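Antifreeze protein (Marinomonas primoryensis, PDB 3P4G) probably binds ice through ordered waters held on a calcium-bound, right-handed beta-helix, acting as a hyperactive antifreeze protein in an Antarctic bacterium. Local coordinates at residues A[51-65]-A[77-91]. Residues are numbered along the deposited sequence; the frame is centred on the assembly and turned at random.
With CA (calcium ion), chain F; CA (calcium ion), chain G; CA (calcium ion), chain E.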
ATOM      1  N   ASN A  51      27.694  -0.014  10.907  1.00 10.64           N
ATOM      2  CA  ASN A  51      27.759  -0.688   9.620  1.00 10.49           C
ATOM      3  C   ASN A  51      28.347  -2.095   9.791  1.00 10.00           C
ATOM      4  O   ASN A  51      29.551  -2.269  10.015  1.00  9.73           O
ATOM      5  CB  ASN A  51      28.624   0.170   8.677  1.00 11.14           C
ATOM      6  CG  ASN A  51      28.656  -0.352   7.198  1.00 12.38           C
ATOM      7  OD1 ASN A  51      28.235  -1.461   6.882  1.00 10.55           O
ATOM      8  ND2 ASN A  51      29.220   0.462   6.308  1.00 15.22           N
ATOM      9  N   VAL A  52      27.492  -3.099   9.648  1.00  9.88           N
ATOM     10  CA  VAL A  52      27.965  -4.455   9.874  1.00 10.00           C
ATOM     11  C   VAL A  52      28.528  -5.124   8.620  1.00 10.61           C
ATOM     12  O   VAL A  52      29.018  -6.267   8.690  1.00 11.69           O
ATOM     13  CB  VAL A  52      26.890  -5.328  10.612  1.00  8.89           C
ATOM     14  CG1 VAL A  52      26.834  -4.957  12.131  1.00  9.09           C
ATOM     15  CG2 VAL A  52      25.501  -5.172   9.997  1.00  8.92           C
ATOM     16  N   LEU A  53      28.519  -4.397   7.487  1.00  9.50           N
ATOM     17  CA  LEU A  53      29.329  -4.748   6.304  1.00  9.83           C
ATOM     18  C   LEU A  53      28.939  -6.127   5.756  1.00  9.30           C
ATOM     19  O   LEU A  53      27.775  -6.549   5.853  1.00  8.86           O
ATOM     20  CB  LEU A  53      30.862  -4.679   6.628  1.00 10.51           C
ATOM     21  CG  LEU A  53      31.378  -3.280   7.016  1.00 10.57           C
ATOM     22  CD1 LEU A  53      32.708  -3.333   7.767  1.00 10.75           C
ATOM     23  CD2 LEU A  53      31.520  -2.375   5.776  1.00 12.96           C
ATOM     24  N   ALA A  54      29.888  -6.801   5.141  1.00 10.58           N
ATOM     25  CA  ALA A  54      29.574  -8.115   4.548  1.00 10.82           C
ATOM     26  C   ALA A  54      29.240  -9.171   5.609  1.00 10.65           C
ATOM     27  O   ALA A  54      29.482  -8.997   6.828  1.00 10.70           O
ATOM     28  CB  ALA A  54      30.681  -8.596   3.620  1.00 10.26           C
ATOM     29  N   GLY A  55      28.688 -10.275   5.118  1.00 11.67           N
ATOM     30  CA  GLY A  55      28.273 -11.328   6.029  1.00 11.06           C
ATOM     31  C   GLY A  55      26.797 -11.209   6.335  1.00 11.32           C
ATOM     32  O   GLY A  55      26.176 -10.159   6.126  1.00 11.15           O
ATOM     33  N   ASP A  56      26.246 -12.286   6.855  1.00 10.57           N
ATOM     34  CA  ASP A  56      24.826 -12.298   7.239  1.00 11.10           C
ATOM     35  C   ASP A  56      24.799 -11.922   8.736  1.00  9.96           C
ATOM     36  O   ASP A  56      25.072 -12.756   9.613  1.00 12.03           O
ATOM     37  CB  ASP A  56      24.273 -13.702   7.030  1.00 10.41           C
ATOM     38  CG  ASP A  56      24.300 -14.150   5.564  1.00 13.37           C
ATOM     39  OD1 ASP A  56      24.382 -13.296   4.652  1.00 10.00           O
ATOM     40  OD2 ASP A  56      24.265 -15.395   5.345  1.00 14.85           O
ATOM     41  N   ASP A  57      24.501 -10.652   8.997  1.00 10.32           N
ATOM     42  CA  ASP A  57      24.702 -10.044  10.320  1.00 10.26           C
ATOM     43  C   ASP A  57      23.369  -9.931  11.038  1.00  9.44           C
ATOM     44  O   ASP A  57      22.326  -9.695  10.424  1.00  9.15           O
ATOM     45  CB  ASP A  57      25.256  -8.631  10.147  1.00  9.03           C
ATOM     46  CG  ASP A  57      26.554  -8.609   9.339  1.00 10.07           C
ATOM     47  OD1 ASP A  57      27.578  -9.222   9.765  1.00 12.45           O
ATOM     48  OD2 ASP A  57      26.559  -7.971   8.281  1.00  8.88           O
ATOM     49  N   LYS A  58      23.421  -9.999  12.358  1.00 10.64           N
ATOM     50  CA  LYS A  58      22.249  -9.780  13.179  1.00 11.20           C
ATOM     51  C   LYS A  58      22.599  -8.591  14.070  1.00 10.52           C
ATOM     52  O   LYS A  58      23.700  -8.534  14.652  1.00 10.89           O
ATOM     53  CB  LYS A  58      21.935 -10.983  14.088  1.00 13.41           C
ATOM     54  CG  LYS A  58      20.657 -10.705  14.972  1.00 15.59           C
ATOM     55  CD  LYS A  58      20.032 -12.021  15.493  1.00 23.25           C
ATOM     56  CE  LYS A  58      18.882 -11.773  16.518  1.00 27.06           C
ATOM     57  NZ  LYS A  58      18.465 -13.109  17.100  1.00 30.00           N
ATOM     58  N   VAL A  59      21.686  -7.628  14.114  1.00  8.50           N
ATOM     59  CA  VAL A  59      21.809  -6.435  14.972  1.00 10.97           C
ATOM     60  C   VAL A  59      20.504  -6.267  15.781  1.00 11.24           C
ATOM     61  O   VAL A  59      19.396  -6.343  15.224  1.00  9.72           O
ATOM     62  CB  VAL A  59      22.075  -5.157  14.137  1.00 10.04           C
ATOM     63  CG1 VAL A  59      22.020  -3.950  15.078  1.00 12.41           C
ATOM     64  CG2 VAL A  59      23.433  -5.197  13.391  1.00 12.33           C
ATOM     65  N   SER A  60      20.646  -6.044  17.091  1.00 11.03           N
ATOM     66  CA  SER A  60      19.495  -5.923  17.980  0.50 12.88           C
ATOM     67  C   SER A  60      19.759  -4.746  18.886  1.00 12.50           C
ATOM     68  O   SER A  60      20.789  -4.682  19.558  1.00 14.14           O
ATOM     69  CB  SER A  60      19.298  -7.191  18.813  0.50 13.43           C
ATOM     70  OG  SER A  60      19.220  -8.336  17.987  0.50 13.94           O
ATOM     71  N   ILE A  61      18.829  -3.815  18.876  1.00 11.63           N
ATOM     72  CA  ILE A  61      18.949  -2.508  19.563  1.00 11.28           C
ATOM     73  C   ILE A  61      17.697  -2.351  20.420  1.00 12.90           C
ATOM     74  O   ILE A  61      16.569  -2.408  19.908  1.00 12.84           O
ATOM     75  CB  ILE A  61      19.046  -1.335  18.477  1.00 11.97           C
ATOM     76  CG1 ILE A  61      20.332  -1.451  17.633  1.00 10.36           C
ATOM     77  CG2 ILE A  61      18.933   0.087  19.092  1.00  9.65           C
ATOM     78  CD1 ILE A  61      20.218  -0.930  16.207  1.00 11.13           C
ATOM     79  N   ASP A  62      17.861  -2.185  21.734  1.00 12.25           N
ATOM     80  CA  ASP A  62      16.691  -2.053  22.596  1.00 13.83           C
ATOM     81  C   ASP A  62      16.208  -0.598  22.642  1.00 12.98           C
ATOM     82  O   ASP A  62      15.065  -0.328  23.031  1.00 13.70           O
ATOM     83  CB  ASP A  62      17.045  -2.489  24.003  1.00 13.18           C
ATOM     84  CG  ASP A  62      17.369  -3.949  24.087  1.00 18.14           C
ATOM     85  OD1 ASP A  62      16.827  -4.732  23.267  1.00 21.32           O
ATOM     86  OD2 ASP A  62      18.118  -4.297  25.010  1.00 21.77           O
ATOM     87  N   GLY A  63      17.100   0.328  22.306  1.00 14.03           N
ATOM     88  CA  GLY A  63      16.774   1.764  22.277  1.00 14.89           C
ATOM     89  C   GLY A  63      16.411   2.264  20.891  1.00 14.06           C
ATOM     90  O   GLY A  63      15.796   1.529  20.089  1.00 14.34           O
ATOM     91  N   ASN A  64      16.848   3.488  20.587  1.00 14.29           N
ATOM     92  CA  ASN A  64      16.507   4.165  19.327  1.00 13.51           C
ATOM     93  C   ASN A  64      17.699   4.191  18.389  1.00 12.61           C
ATOM     94  O   ASN A  64      18.852   4.238  18.845  1.00 14.10           O
ATOM     95  CB  ASN A  64      16.115   5.631  19.608  1.00 13.73           C
ATOM     96  CG  ASN A  64      14.970   5.739  20.566  1.00 15.61           C
ATOM     97  OD1 ASN A  64      13.978   5.023  20.430  1.00 14.33           O
ATOM     98  ND2 ASN A  64      15.077   6.673  21.539  1.00 15.08           N
ATOM     99  N   VAL A  65      17.435   4.173  17.090  1.00 11.66           N
ATOM    100  CA  VAL A  65      18.448   4.581  16.124  1.00 11.77           C
ATOM    101  C   VAL A  65      18.294   6.092  15.997  1.00 13.07           C
ATOM    102  O   VAL A  65      17.271   6.607  15.467  1.00 12.08           O
ATOM    103  CB  VAL A  65      18.257   3.886  14.752  1.00 11.59           C
ATOM    104  CG1 VAL A  65      19.298   4.401  13.721  1.00 12.09           C
ATOM    105  CG2 VAL A  65      18.292   2.384  14.953  1.00 12.39           C
ATOM    106  N   LEU A  77      22.472   3.410   9.917  1.00 10.84           N
ATOM    107  CA  LEU A  77      22.622   1.996  10.213  1.00 10.89           C
ATOM    108  C   LEU A  77      22.609   1.262   8.864  1.00  9.68           C
ATOM    109  O   LEU A  77      21.632   1.368   8.126  1.00  9.23           O
ATOM    110  CB  LEU A  77      21.469   1.566  11.123  1.00 11.95           C
ATOM    111  CG  LEU A  77      21.256   0.103  11.425  1.00 16.34           C
ATOM    112  CD1 LEU A  77      22.475  -0.697  11.677  1.00 20.61           C
ATOM    113  CD2 LEU A  77      20.349   0.064  12.675  1.00 19.00           C
ATOM    114  N   ASP A  78      23.710   0.565   8.556  1.00  9.14           N
ATOM    115  CA  ASP A  78      23.854  -0.148   7.277  1.00  9.60           C
ATOM    116  C   ASP A  78      24.114  -1.633   7.556  1.00 10.20           C
ATOM    117  O   ASP A  78      25.097  -1.985   8.252  1.00 10.76           O
ATOM    118  CB  ASP A  78      24.975   0.550   6.463  1.00 10.52           C
ATOM    119  CG  ASP A  78      25.205  -0.041   5.091  1.00 10.31           C
ATOM    120  OD1 ASP A  78      24.534  -0.987   4.656  1.00 10.88           O
ATOM    121  OD2 ASP A  78      26.138   0.459   4.414  1.00 14.80           O
ATOM    122  N   MET A  79      23.206  -2.481   7.085  1.00  8.65           N
ATOM    123  CA  MET A  79      23.297  -3.942   7.355  1.00  9.37           C
ATOM    124  C   MET A  79      24.251  -4.557   6.318  1.00  8.47           C
ATOM    125  O   MET A  79      24.770  -5.673   6.502  1.00  8.52           O
ATOM    126  CB  MET A  79      21.923  -4.610   7.316  1.00  8.86           C
ATOM    127  CG  MET A  79      20.938  -4.029   8.359  1.00  7.95           C
ATOM    128  SD  MET A  79      21.513  -4.189  10.091  1.00 11.35           S
ATOM    129  CE  MET A  79      21.423  -5.967  10.405  1.00 12.00           C
ATOM    130  N   GLY A  80      24.504  -3.794   5.263  1.00  7.72           N
ATOM    131  CA  GLY A  80      25.467  -4.159   4.197  1.00  9.09           C
ATOM    132  C   GLY A  80      24.990  -5.276   3.298  1.00  8.69           C
ATOM    133  O   GLY A  80      23.790  -5.678   3.285  1.00  8.14           O
ATOM    134  N   THR A  81      25.924  -5.752   2.488  1.00  8.94           N
ATOM    135  CA  THR A  81      25.681  -6.946   1.685  1.00  8.37           C
ATOM    136  C   THR A  81      25.357  -8.101   2.635  1.00  9.30           C
ATOM    137  O   THR A  81      25.696  -8.076   3.831  1.00  8.84           O
ATOM    138  CB  THR A  81      26.877  -7.325   0.766  1.00  8.70           C
ATOM    139  OG1 THR A  81      28.051  -7.654   1.532  1.00  9.11           O
ATOM    140  CG2 THR A  81      27.167  -6.157  -0.242  1.00 10.49           C
ATOM    141  N   GLY A  82      24.677  -9.104   2.120  1.00  9.38           N
ATOM    142  CA  GLY A  82      24.334 -10.232   2.994  1.00  9.69           C
ATOM    143  C   GLY A  82      22.859 -10.293   3.319  1.00  8.89           C
ATOM    144  O   GLY A  82      22.129  -9.307   3.133  1.00  7.29           O
ATOM    145  N   ASN A  83      22.445 -11.457   3.819  1.00  8.27           N
ATOM    146  CA  ASN A  83      21.062 -11.666   4.298  1.00  8.52           C
ATOM    147  C   ASN A  83      21.041 -11.302   5.806  1.00  8.44           C
ATOM    148  O   ASN A  83      21.409 -12.132   6.662  1.00  9.39           O
ATOM    149  CB  ASN A  83      20.680 -13.153   4.135  1.00  8.60           C
ATOM    150  CG  ASN A  83      20.681 -13.625   2.683  1.00  9.80           C
ATOM    151  OD1 ASN A  83      20.426 -12.867   1.725  1.00  8.92           O
ATOM    152  ND2 ASN A  83      20.974 -14.910   2.509  1.00 13.09           N
ATOM    153  N   ASP A  84      20.681 -10.057   6.118  1.00  7.61           N
ATOM    154  CA  ASP A  84      20.868  -9.479   7.473  1.00  8.27           C
ATOM    155  C   ASP A  84      19.580  -9.413   8.256  1.00  9.24           C
ATOM    156  O   ASP A  84      18.498  -9.340   7.651  1.00  9.15           O
ATOM    157  CB  ASP A  84      21.478  -8.094   7.358  1.00 10.36           C
ATOM    158  CG  ASP A  84      22.792  -8.102   6.571  1.00  9.99           C
ATOM    159  OD1 ASP A  84      23.825  -8.677   7.036  1.00  9.19           O
ATOM    160  OD2 ASP A  84      22.822  -7.553   5.454  1.00  8.32           O
ATOM    161  N   GLN A  85      19.690  -9.387   9.588  1.00  7.35           N
ATOM    162  CA  GLN A  85      18.473  -9.424  10.428  1.00  8.61           C
ATOM    163  C   GLN A  85      18.611  -8.331  11.468  1.00  8.89           C
ATOM    164  O   GLN A  85      19.605  -8.312  12.227  1.00 10.87           O
ATOM    165  CB  GLN A  85      18.395 -10.769  11.105  1.00  9.48           C
ATOM    166  CG  GLN A  85      17.058 -11.010  11.828  1.00  9.60           C
ATOM    167  CD  GLN A  85      16.960 -12.434  12.364  1.00 13.70           C
ATOM    168  OE1 GLN A  85      17.448 -13.374  11.741  1.00 12.24           O
ATOM    169  NE2 GLN A  85      16.336 -12.589  13.531  1.00 14.50           N
ATOM    170  N   LEU A  86      17.656  -7.413  11.470  1.00  8.53           N
ATOM    171  CA  LEU A  86      17.682  -6.243  12.361  1.00  9.24           C
ATOM    172  C   LEU A  86      16.485  -6.199  13.255  1.00  9.42           C
ATOM    173  O   LEU A  86      15.342  -6.426  12.808  1.00  8.87           O
ATOM    174  CB  LEU A  86      17.813  -4.951  11.524  1.00  8.00           C
ATOM    175  CG  LEU A  86      17.594  -3.632  12.290  1.00  8.66           C
ATOM    176  CD1 LEU A  86      18.694  -3.481  13.368  1.00 10.18           C
ATOM    177  CD2 LEU A  86      17.651  -2.465  11.283  1.00  9.90           C
ATOM    178  N   TYR A  87      16.727  -5.944  14.553  1.00 10.10           N
ATOM    179  CA  TYR A  87      15.641  -5.722  15.486  1.00 11.21           C
ATOM    180  C   TYR A  87      15.918  -4.372  16.148  1.00 11.16           C
ATOM    181  O   TYR A  87      17.030  -4.127  16.583  1.00 11.15           O
ATOM    182  CB  TYR A  87      15.633  -6.819  16.538  1.00 12.31           C
ATOM    183  CG  TYR A  87      14.643  -6.537  17.665  1.00 13.83           C
ATOM    184  CD1 TYR A  87      13.282  -6.769  17.489  1.00 16.04           C
ATOM    185  CD2 TYR A  87      15.086  -6.047  18.889  1.00 17.63           C
ATOM    186  CE1 TYR A  87      12.379  -6.498  18.526  1.00 20.55           C
ATOM    187  CE2 TYR A  87      14.196  -5.793  19.933  1.00 19.23           C
ATOM    188  CZ  TYR A  87      12.861  -6.032  19.746  1.00 20.99           C
ATOM    189  OH  TYR A  87      11.962  -5.757  20.759  1.00 24.30           O
ATOM    190  N   VAL A  88      14.939  -3.486  16.136  1.00 10.99           N
ATOM    191  CA  VAL A  88      14.980  -2.229  16.922  1.00 10.37           C
ATOM    192  C   VAL A  88      13.710  -2.133  17.816  1.00 10.76           C
ATOM    193  O   VAL A  88      12.592  -2.122  17.273  1.00 10.50           O
ATOM    194  CB  VAL A  88      15.040  -0.999  15.986  1.00 10.43           C
ATOM    195  CG1 VAL A  88      14.977   0.266  16.843  1.00 11.28           C
ATOM    196  CG2 VAL A  88      16.297  -1.010  15.118  1.00 12.08           C
ATOM    197  N   ALA A  89      13.855  -2.056  19.149  1.00 10.77           N
ATOM    198  CA  ALA A  89      12.687  -1.971  20.034  1.00 11.28           C
ATOM    199  C   ALA A  89      12.109  -0.558  20.133  1.00 11.91           C
ATOM    200  O   ALA A  89      10.943  -0.399  20.459  1.00 13.30           O
ATOM    201  CB  ALA A  89      13.064  -2.464  21.439  1.00 12.40           C
ATOM    202  N   GLY A  90      12.958   0.455  19.893  1.00 11.57           N
ATOM    203  CA  GLY A  90      12.561   1.856  19.966  1.00 11.79           C
ATOM    204  C   GLY A  90      12.176   2.419  18.622  1.00 11.77           C
ATOM    205  O   GLY A  90      11.644   1.699  17.759  1.00 11.55           O
ATOM    206  N   ASP A  91      12.504   3.708  18.441  1.00 11.80           N
ATOM    207  CA  ASP A  91      12.147   4.445  17.230  1.00 11.00           C
ATOM    208  C   ASP A  91      13.378   4.527  16.333  1.00 11.08           C
ATOM    209  O   ASP A  91      14.510   4.362  16.783  1.00 11.71           O
ATOM    210  CB  ASP A  91      11.702   5.877  17.585  1.00 11.31           C
ATOM    211  CG  ASP A  91      10.434   5.903  18.435  1.00 13.15           C
ATOM    212  OD1 ASP A  91       9.598   4.988  18.314  1.00 12.51           O
ATOM    213  OD2 ASP A  91      10.240   6.871  19.211  1.00 17.03           O
TER
HETATM  214 CA    CA F 402      25.738  -7.761   6.108  1.00  3.35          CA
HETATM  215 CA    CA G 403      21.797  -6.987   3.426  1.00  3.40          CA
HETATM  216 CA    CA E 401      29.603  -8.447   8.977  1.00  3.23          CA
HETATM  217  O   HOH W   1      28.131  -1.666   4.117  1.00  7.65           O
HETATM  218  O   HOH W   2      28.095 -10.288   2.089  1.00  7.31           O
HETATM  219  O   HOH W   3      21.771 -16.320   5.047  1.00  6.36           O
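Ile61 and Leu77 reach toward each other inside the coil, Ile61 CD1 meeting Leu77 CD2 tip to tip at 3.7 Å, while the Val65 side chain crosses that leucine at about a right angle, its CG2 against Leu77 CD2. Val59 lies alongside Leu86, and its CG2 also meets Met79 CE at 3.7 Å; bends at chi2 and chi3 (-60° and -69°) bring the methionine's end obliquely against this valine. Strands 58-61 and 85-88 run parallel, their axes 4.7 Å apart, joined by backbone hydrogen bonds from Asp57 O to Ala89 N; they belong to successive coils of a right-handed, calcium-binding beta-helix. At one turn Leu53, Gly55, Met79 and Thr81 give carbonyl oxygens, and Asp57 OD2 and Asp84 OD1 carboxylate oxygens, to one calcium. The two carboxylates lie side by side with planes nearly parallel (4°), and each bridges to a further calcium; Asp84 OD1 also accepts Asp57 N (2.9 Å) through its anti lone pair. Outside, the Asn51 amide stacks on the Asp78 carboxylate, and one water donates to Asn51 OD1 (2.8 Å) and Asp78 OD2 (2.9 Å). With an alanine at Asn51, Leu53 N would probably lose its Asx-turn acceptor and the water one of its two anchors. Beyond the calcium, Asp56 OD1 takes Asn83 N from above its carboxylate plane.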